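Local structure of dihydroxyacetone kinase (Citrobacter freundii, 1UN8) at residues Ile152-Phe165 and Val175-Ser188. The protein phosphorylates dihydroxyacetone with ATP to give dihydroxyacetone phosphate, using a divalent metal ion, magnesium or calcium. Residues are numbered along the deposited sequence; the frame is centred on the assembly and turned at random.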
ATOM      1  N   ILE A 152      -6.211 -11.328 -13.727  1.00 39.66           N
ATOM      2  CA  ILE A 152      -5.652 -10.411 -12.749  1.00 38.29           C
ATOM      3  C   ILE A 152      -6.733  -9.579 -12.028  1.00 38.69           C
ATOM      4  O   ILE A 152      -7.839 -10.046 -11.829  1.00 40.96           O
ATOM      5  CB  ILE A 152      -4.597  -9.498 -13.435  1.00 38.96           C
ATOM      6  CG1 ILE A 152      -5.269  -8.668 -14.543  1.00 38.16           C
ATOM      7  CG2 ILE A 152      -3.446 -10.375 -14.004  1.00 36.15           C
ATOM      8  CD1 ILE A 152      -4.419  -8.487 -15.771  1.00 36.83           C
ATOM      9  N   ALA A 153      -6.416  -8.343 -11.671  1.00 37.46           N
ATOM     10  CA  ALA A 153      -7.327  -7.481 -10.926  1.00 39.86           C
ATOM     11  C   ALA A 153      -8.814  -7.513 -11.283  1.00 40.60           C
ATOM     12  O   ALA A 153      -9.665  -7.572 -10.398  1.00 40.56           O
ATOM     13  CB  ALA A 153      -6.824  -6.046 -10.966  1.00 39.23           C
ATOM     14  N   GLY A 154      -9.125  -7.474 -12.575  1.00 40.97           N
ATOM     15  CA  GLY A 154     -10.512  -7.477 -12.999  1.00 40.32           C
ATOM     16  C   GLY A 154     -11.348  -8.592 -12.397  1.00 39.98           C
ATOM     17  O   GLY A 154     -12.562  -8.475 -12.274  1.00 40.15           O
ATOM     18  N   THR A 155     -10.694  -9.682 -12.022  1.00 38.98           N
ATOM     19  CA  THR A 155     -11.397 -10.810 -11.448  1.00 39.30           C
ATOM     20  C   THR A 155     -12.383 -10.386 -10.361  1.00 40.62           C
ATOM     21  O   THR A 155     -13.505 -10.872 -10.321  1.00 42.67           O
ATOM     22  CB  THR A 155     -10.413 -11.838 -10.833  1.00 38.59           C
ATOM     23  OG1 THR A 155      -9.533 -12.347 -11.850  1.00 36.87           O
ATOM     24  CG2 THR A 155     -11.183 -12.990 -10.190  1.00 34.07           C
ATOM     25  N   ILE A 156     -11.981  -9.476  -9.486  1.00 41.04           N
ATOM     26  CA  ILE A 156     -12.880  -9.076  -8.421  1.00 41.77           C
ATOM     27  C   ILE A 156     -14.115  -8.360  -8.946  1.00 42.12           C
ATOM     28  O   ILE A 156     -15.157  -8.360  -8.294  1.00 42.55           O
ATOM     29  CB  ILE A 156     -12.180  -8.190  -7.363  1.00 41.05           C
ATOM     30  CG1 ILE A 156     -11.687  -6.899  -8.008  1.00 40.30           C
ATOM     31  CG2 ILE A 156     -11.067  -8.983  -6.671  1.00 39.41           C
ATOM     32  CD1 ILE A 156     -11.893  -5.669  -7.118  1.00 42.75           C
ATOM     33  N   LEU A 157     -14.018  -7.729 -10.109  1.00 42.46           N
ATOM     34  CA  LEU A 157     -15.196  -7.073 -10.644  1.00 42.27           C
ATOM     35  C   LEU A 157     -16.172  -8.180 -11.007  1.00 43.52           C
ATOM     36  O   LEU A 157     -17.389  -7.983 -10.993  1.00 44.58           O
ATOM     37  CB  LEU A 157     -14.859  -6.241 -11.875  1.00 41.69           C
ATOM     38  CG  LEU A 157     -13.947  -5.042 -11.619  1.00 42.78           C
ATOM     39  CD1 LEU A 157     -13.801  -4.266 -12.924  1.00 42.84           C
ATOM     40  CD2 LEU A 157     -14.513  -4.159 -10.514  1.00 37.48           C
ATOM     41  N   VAL A 158     -15.631  -9.356 -11.321  1.00 42.86           N
ATOM     42  CA  VAL A 158     -16.463 -10.495 -11.663  1.00 43.54           C
ATOM     43  C   VAL A 158     -17.121 -11.003 -10.381  1.00 45.39           C
ATOM     44  O   VAL A 158     -18.296 -11.374 -10.383  1.00 46.48           O
ATOM     45  CB  VAL A 158     -15.634 -11.618 -12.328  1.00 42.46           C
ATOM     46  CG1 VAL A 158     -16.491 -12.853 -12.536  1.00 41.45           C
ATOM     47  CG2 VAL A 158     -15.108 -11.136 -13.673  1.00 41.93           C
ATOM     48  N   HIS A 159     -16.372 -11.008  -9.281  1.00 46.16           N
ATOM     49  CA  HIS A 159     -16.933 -11.455  -8.008  1.00 46.44           C
ATOM     50  C   HIS A 159     -18.139 -10.573  -7.678  1.00 45.35           C
ATOM     51  O   HIS A 159     -19.182 -11.055  -7.262  1.00 44.23           O
ATOM     52  CB  HIS A 159     -15.915 -11.321  -6.864  1.00 46.37           C
ATOM     53  CG  HIS A 159     -14.800 -12.320  -6.903  1.00 46.53           C
ATOM     54  ND1 HIS A 159     -14.811 -13.421  -7.733  1.00 47.18           N
ATOM     55  CD2 HIS A 159     -13.673 -12.423  -6.157  1.00 45.82           C
ATOM     56  CE1 HIS A 159     -13.740 -14.161  -7.493  1.00 46.85           C
ATOM     57  NE2 HIS A 159     -13.036 -13.578  -6.539  1.00 45.63           N
ATOM     58  N   LYS A 160     -17.970  -9.272  -7.880  1.00 45.91           N
ATOM     59  CA  LYS A 160     -19.003  -8.289  -7.582  1.00 47.60           C
ATOM     60  C   LYS A 160     -20.327  -8.585  -8.274  1.00 49.08           C
ATOM     61  O   LYS A 160     -21.389  -8.563  -7.652  1.00 49.34           O
ATOM     62  CB  LYS A 160     -18.523  -6.893  -7.990  1.00 46.98           C
ATOM     63  CG  LYS A 160     -19.306  -5.749  -7.357  1.00 46.29           C
ATOM     64  CD  LYS A 160     -19.270  -5.851  -5.830  1.00 45.09           C
ATOM     65  CE  LYS A 160     -19.988  -4.679  -5.177  1.00 44.57           C
ATOM     66  NZ  LYS A 160     -21.442  -4.640  -5.507  1.00 44.03           N
ATOM     67  N   ILE A 161     -20.261  -8.839  -9.574  1.00 50.53           N
ATOM     68  CA  ILE A 161     -21.454  -9.138 -10.351  1.00 51.17           C
ATOM     69  C   ILE A 161     -22.049 -10.486  -9.948  1.00 51.22           C
ATOM     70  O   ILE A 161     -23.262 -10.602  -9.743  1.00 50.66           O
ATOM     71  CB  ILE A 161     -21.123  -9.114 -11.860  1.00 51.45           C
ATOM     72  CG1 ILE A 161     -21.185  -7.669 -12.362  1.00 52.23           C
ATOM     73  CG2 ILE A 161     -22.049 -10.040 -12.622  1.00 49.19           C
ATOM     74  CD1 ILE A 161     -22.569  -7.252 -12.814  1.00 57.85           C
ATOM     75  N   ALA A 162     -21.201 -11.500  -9.834  1.00 50.19           N
ATOM     76  CA  ALA A 162     -21.675 -12.811  -9.440  1.00 51.59           C
ATOM     77  C   ALA A 162     -22.374 -12.712  -8.084  1.00 53.07           C
ATOM     78  O   ALA A 162     -23.454 -13.274  -7.879  1.00 52.98           O
ATOM     79  CB  ALA A 162     -20.505 -13.776  -9.356  1.00 51.50           C
ATOM     80  N   GLY A 163     -21.746 -11.989  -7.161  1.00 53.37           N
ATOM     81  CA  GLY A 163     -22.298 -11.838  -5.831  1.00 55.28           C
ATOM     82  C   GLY A 163     -23.664 -11.183  -5.816  1.00 55.78           C
ATOM     83  O   GLY A 163     -24.549 -11.590  -5.062  1.00 56.75           O
ATOM     84  N   TYR A 164     -23.833 -10.161  -6.643  1.00 55.81           N
ATOM     85  CA  TYR A 164     -25.096  -9.446  -6.725  1.00 56.45           C
ATOM     86  C   TYR A 164     -26.246 -10.424  -6.947  1.00 56.50           C
ATOM     87  O   TYR A 164     -27.185 -10.484  -6.155  1.00 56.94           O
ATOM     88  CB  TYR A 164     -25.060  -8.449  -7.879  1.00 57.49           C
ATOM     89  CG  TYR A 164     -26.352  -7.695  -8.060  1.00 59.95           C
ATOM     90  CD1 TYR A 164     -26.629  -6.561  -7.297  1.00 60.82           C
ATOM     91  CD2 TYR A 164     -27.321  -8.136  -8.964  1.00 59.89           C
ATOM     92  CE1 TYR A 164     -27.846  -5.883  -7.428  1.00 61.73           C
ATOM     93  CE2 TYR A 164     -28.541  -7.469  -9.102  1.00 61.04           C
ATOM     94  CZ  TYR A 164     -28.798  -6.343  -8.331  1.00 62.11           C
ATOM     95  OH  TYR A 164     -30.007  -5.682  -8.449  1.00 62.83           O
ATOM     96  N   PHE A 165     -26.161 -11.193  -8.024  1.00 54.86           N
ATOM     97  CA  PHE A 165     -27.196 -12.152  -8.361  1.00 55.22           C
ATOM     98  C   PHE A 165     -27.336 -13.298  -7.366  1.00 55.87           C
ATOM     99  O   PHE A 165     -28.450 -13.668  -7.008  1.00 56.26           O
ATOM    100  CB  PHE A 165     -26.957 -12.683  -9.776  1.00 55.10           C
ATOM    101  CG  PHE A 165     -27.143 -11.637 -10.845  1.00 55.23           C
ATOM    102  CD1 PHE A 165     -28.420 -11.241 -11.235  1.00 55.47           C
ATOM    103  CD2 PHE A 165     -26.046 -10.998 -11.415  1.00 55.03           C
ATOM    104  CE1 PHE A 165     -28.604 -10.218 -12.177  1.00 55.57           C
ATOM    105  CE2 PHE A 165     -26.216  -9.973 -12.356  1.00 54.73           C
ATOM    106  CZ  PHE A 165     -27.500  -9.582 -12.736  1.00 55.51           C
ATOM    107  N   VAL A 175     -26.400 -16.929 -12.331  1.00 57.68           N
ATOM    108  CA  VAL A 175     -25.186 -16.410 -11.734  1.00 57.55           C
ATOM    109  C   VAL A 175     -24.074 -16.545 -12.775  1.00 57.44           C
ATOM    110  O   VAL A 175     -23.412 -15.567 -13.129  1.00 57.95           O
ATOM    111  CB  VAL A 175     -24.818 -17.206 -10.466  1.00 57.45           C
ATOM    112  CG1 VAL A 175     -23.540 -16.651  -9.855  1.00 57.74           C
ATOM    113  CG2 VAL A 175     -25.960 -17.136  -9.459  1.00 56.86           C
ATOM    114  N   LEU A 176     -23.889 -17.761 -13.273  1.00 56.28           N
ATOM    115  CA  LEU A 176     -22.868 -18.039 -14.271  1.00 56.50           C
ATOM    116  C   LEU A 176     -23.021 -17.142 -15.492  1.00 57.18           C
ATOM    117  O   LEU A 176     -22.062 -16.526 -15.943  1.00 58.31           O
ATOM    118  CB  LEU A 176     -22.943 -19.508 -14.693  1.00 55.45           C
ATOM    119  CG  LEU A 176     -22.122 -19.980 -15.897  1.00 55.00           C
ATOM    120  CD1 LEU A 176     -20.644 -19.768 -15.638  1.00 54.36           C
ATOM    121  CD2 LEU A 176     -22.404 -21.461 -16.147  1.00 54.57           C
ATOM    122  N   ARG A 177     -24.234 -17.068 -16.020  1.00 58.05           N
ATOM    123  CA  ARG A 177     -24.510 -16.263 -17.201  1.00 57.94           C
ATOM    124  C   ARG A 177     -24.010 -14.838 -17.021  1.00 56.40           C
ATOM    125  O   ARG A 177     -23.234 -14.333 -17.826  1.00 55.35           O
ATOM    126  CB  ARG A 177     -26.017 -16.237 -17.487  1.00 60.44           C
ATOM    127  CG  ARG A 177     -26.385 -15.740 -18.885  1.00 64.62           C
ATOM    128  CD  ARG A 177     -27.817 -15.173 -18.969  1.00 69.62           C
ATOM    129  NE  ARG A 177     -27.874 -13.724 -18.718  1.00 74.06           N
ATOM    130  CZ  ARG A 177     -27.255 -12.789 -19.453  1.00 76.43           C
ATOM    131  NH1 ARG A 177     -26.516 -13.134 -20.506  1.00 76.85           N
ATOM    132  NH2 ARG A 177     -27.374 -11.499 -19.141  1.00 75.50           N
ATOM    133  N   GLU A 178     -24.476 -14.198 -15.959  1.00 55.44           N
ATOM    134  CA  GLU A 178     -24.111 -12.821 -15.654  1.00 56.05           C
ATOM    135  C   GLU A 178     -22.620 -12.663 -15.362  1.00 54.89           C
ATOM    136  O   GLU A 178     -21.989 -11.699 -15.801  1.00 53.27           O
ATOM    137  CB  GLU A 178     -24.927 -12.326 -14.453  1.00 57.91           C
ATOM    138  CG  GLU A 178     -26.430 -12.195 -14.705  1.00 58.87           C
ATOM    139  CD  GLU A 178     -26.759 -11.173 -15.778  1.00 59.40           C
ATOM    140  OE1 GLU A 178     -26.023 -10.168 -15.907  1.00 61.12           O
ATOM    141  OE2 GLU A 178     -27.766 -11.365 -16.487  1.00 60.81           O
ATOM    142  N   ALA A 179     -22.075 -13.613 -14.608  1.00 53.88           N
ATOM    143  CA  ALA A 179     -20.668 -13.612 -14.247  1.00 52.93           C
ATOM    144  C   ALA A 179     -19.821 -13.652 -15.514  1.00 53.15           C
ATOM    145  O   ALA A 179     -18.826 -12.927 -15.643  1.00 53.03           O
ATOM    146  CB  ALA A 179     -20.359 -14.813 -13.378  1.00 52.58           C
ATOM    147  N   GLN A 180     -20.212 -14.508 -16.450  1.00 51.97           N
ATOM    148  CA  GLN A 180     -19.483 -14.624 -17.699  1.00 51.12           C
ATOM    149  C   GLN A 180     -19.633 -13.319 -18.481  1.00 49.97           C
ATOM    150  O   GLN A 180     -18.686 -12.834 -19.097  1.00 49.11           O
ATOM    151  CB  GLN A 180     -20.021 -15.810 -18.506  1.00 51.88           C
ATOM    152  CG  GLN A 180     -19.486 -15.900 -19.944  1.00 54.09           C
ATOM    153  CD  GLN A 180     -17.976 -16.168 -20.035  1.00 54.32           C
ATOM    154  OE1 GLN A 180     -17.509 -17.279 -19.766  1.00 53.65           O
ATOM    155  NE2 GLN A 180     -17.217 -15.146 -20.419  1.00 53.29           N
ATOM    156  N   TYR A 181     -20.825 -12.742 -18.440  1.00 50.53           N
ATOM    157  CA  TYR A 181     -21.091 -11.496 -19.150  1.00 50.72           C
ATOM    158  C   TYR A 181     -20.167 -10.398 -18.620  1.00 50.59           C
ATOM    159  O   TYR A 181     -19.625  -9.603 -19.391  1.00 49.82           O
ATOM    160  CB  TYR A 181     -22.559 -11.085 -18.975  1.00 50.89           C
ATOM    161  CG  TYR A 181     -22.967  -9.885 -19.806  1.00 52.59           C
ATOM    162  CD1 TYR A 181     -22.895  -9.915 -21.201  1.00 54.24           C
ATOM    163  CD2 TYR A 181     -23.422  -8.715 -19.199  1.00 53.87           C
ATOM    164  CE1 TYR A 181     -23.265  -8.809 -21.975  1.00 54.04           C
ATOM    165  CE2 TYR A 181     -23.796  -7.603 -19.959  1.00 54.97           C
ATOM    166  CZ  TYR A 181     -23.717  -7.657 -21.343  1.00 56.14           C
ATOM    167  OH  TYR A 181     -24.106  -6.561 -22.086  1.00 58.00           O
ATOM    168  N   ALA A 182     -19.992 -10.349 -17.305  1.00 49.29           N
ATOM    169  CA  ALA A 182     -19.116  -9.346 -16.710  1.00 49.05           C
ATOM    170  C   ALA A 182     -17.680  -9.598 -17.177  1.00 47.35           C
ATOM    171  O   ALA A 182     -16.996  -8.690 -17.646  1.00 45.88           O
ATOM    172  CB  ALA A 182     -19.194  -9.406 -15.188  1.00 49.31           C
ATOM    173  N   ALA A 183     -17.235 -10.839 -17.049  1.00 46.10           N
ATOM    174  CA  ALA A 183     -15.894 -11.198 -17.464  1.00 46.31           C
ATOM    175  C   ALA A 183     -15.633 -10.683 -18.878  1.00 46.62           C
ATOM    176  O   ALA A 183     -14.689  -9.928 -19.107  1.00 46.94           O
ATOM    177  CB  ALA A 183     -15.717 -12.716 -17.410  1.00 43.42           C
ATOM    178  N   SER A 184     -16.483 -11.079 -19.819  1.00 47.03           N
ATOM    179  CA  SER A 184     -16.341 -10.674 -21.218  1.00 46.83           C
ATOM    180  C   SER A 184     -16.258  -9.166 -21.430  1.00 45.86           C
ATOM    181  O   SER A 184     -15.828  -8.703 -22.481  1.00 46.31           O
ATOM    182  CB  SER A 184     -17.499 -11.234 -22.042  1.00 46.37           C
ATOM    183  OG  SER A 184     -17.458 -12.648 -22.066  1.00 49.88           O
ATOM    184  N   ASN A 185     -16.670  -8.401 -20.435  1.00 45.31           N
ATOM    185  CA  ASN A 185     -16.635  -6.953 -20.538  1.00 45.60           C
ATOM    186  C   ASN A 185     -15.573  -6.338 -19.631  1.00 46.20           C
ATOM    187  O   ASN A 185     -15.614  -5.144 -19.328  1.00 45.48           O
ATOM    188  CB  ASN A 185     -18.010  -6.386 -20.195  1.00 46.81           C
ATOM    189  CG  ASN A 185     -18.996  -6.519 -21.339  1.00 48.26           C
ATOM    190  OD1 ASN A 185     -18.976  -5.726 -22.276  1.00 48.92           O
ATOM    191  ND2 ASN A 185     -19.854  -7.533 -21.275  1.00 49.46           N
ATOM    192  N   THR A 186     -14.617  -7.156 -19.206  1.00 45.34           N
ATOM    193  CA  THR A 186     -13.566  -6.682 -18.330  1.00 44.95           C
ATOM    194  C   THR A 186     -12.205  -6.784 -19.003  1.00 43.76           C
ATOM    195  O   THR A 186     -11.826  -7.834 -19.518  1.00 43.08           O
ATOM    196  CB  THR A 186     -13.576  -7.472 -17.006  1.00 45.43           C
ATOM    197  OG1 THR A 186     -14.854  -7.314 -16.379  1.00 44.64           O
ATOM    198  CG2 THR A 186     -12.493  -6.965 -16.063  1.00 44.90           C
ATOM    199  N   PHE A 187     -11.483  -5.670 -19.001  1.00 43.50           N
ATOM    200  CA  PHE A 187     -10.162  -5.595 -19.617  1.00 43.55           C
ATOM    201  C   PHE A 187      -9.157  -4.945 -18.661  1.00 43.26           C
ATOM    202  O   PHE A 187      -9.382  -3.849 -18.132  1.00 42.18           O
ATOM    203  CB  PHE A 187     -10.248  -4.807 -20.929  1.00 44.72           C
ATOM    204  CG  PHE A 187     -11.379  -5.251 -21.828  1.00 45.67           C
ATOM    205  CD1 PHE A 187     -12.687  -4.833 -21.584  1.00 44.36           C
ATOM    206  CD2 PHE A 187     -11.147  -6.150 -22.867  1.00 45.41           C
ATOM    207  CE1 PHE A 187     -13.741  -5.305 -22.352  1.00 44.94           C
ATOM    208  CE2 PHE A 187     -12.200  -6.628 -23.643  1.00 45.51           C
ATOM    209  CZ  PHE A 187     -13.498  -6.206 -23.383  1.00 45.27           C
ATOM    210  N   SER A 188      -8.043  -5.630 -18.432  1.00 42.36           N
ATOM    211  CA  SER A 188      -7.028  -5.113 -17.528  1.00 41.06           C
ATOM    212  C   SER A 188      -5.633  -5.096 -18.144  1.00 40.34           C
ATOM    213  O   SER A 188      -5.299  -5.932 -18.987  1.00 39.50           O
ATOM    214  CB  SER A 188      -7.001  -5.947 -16.254  1.00 38.82           C
ATOM    215  OG  SER A 188      -8.296  -6.057 -15.705  1.00 38.93           O
TER
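This is a buried, apolar helix-helix contact in the DhaK part of the kinase. Helix 155-165 packs against helix 175-184, and strand 186-188 carries the contact on to the turn at I152-T155. The helix axes come within 8.4 Å and run roughly antiparallel, 153° between their directions. Small residues permit this closeness. A162 CB meets A179 CB at 4.2 Å, and V175 CG1 lies alongside A162. I161 sets its CB 3.9 Å from A182 CB. Its CG2, anti to the backbone N, rests against the backbone carbonyl of E178. V158 spreads its two methyls, CG1 against A179 O and CG2 on A183 CA. At the F165 end of the helix pair the aliphatic part of E178 crosses the F165 ring at about a right angle. E178 CG stands over one face in a CH-pi contact, 3.4 Å from the F165 ring centroid, and Y164 covers the opposite face. The bend at chi2 (-63°) lays the carboxylate near the ring, the planes 34° apart. E178 OE2 forms a salt bridge with R177 NH2. The pair is an antiparallel helical hairpin leading into strand 186-192 of a mixed sheet. Helix 175-184 also packs on strand 132-137 of the other sheet, through A179 on L135, and thus links the two. T186 OG1 donates a hydrogen bond to A182 O, leaving CG2 to touch G154 CA at 3.7 Å. G154, with no side chain, lets the backbone come close to T186 CG2 and S188 OG. I152 CG1 rests on S188 CB at 3.7 Å, while S188 OG is hydrogen-bonded to D139 and T306. I152 approaches the active site of catalytic H220, its side chain about 6 Å from that of substrate-binding K109.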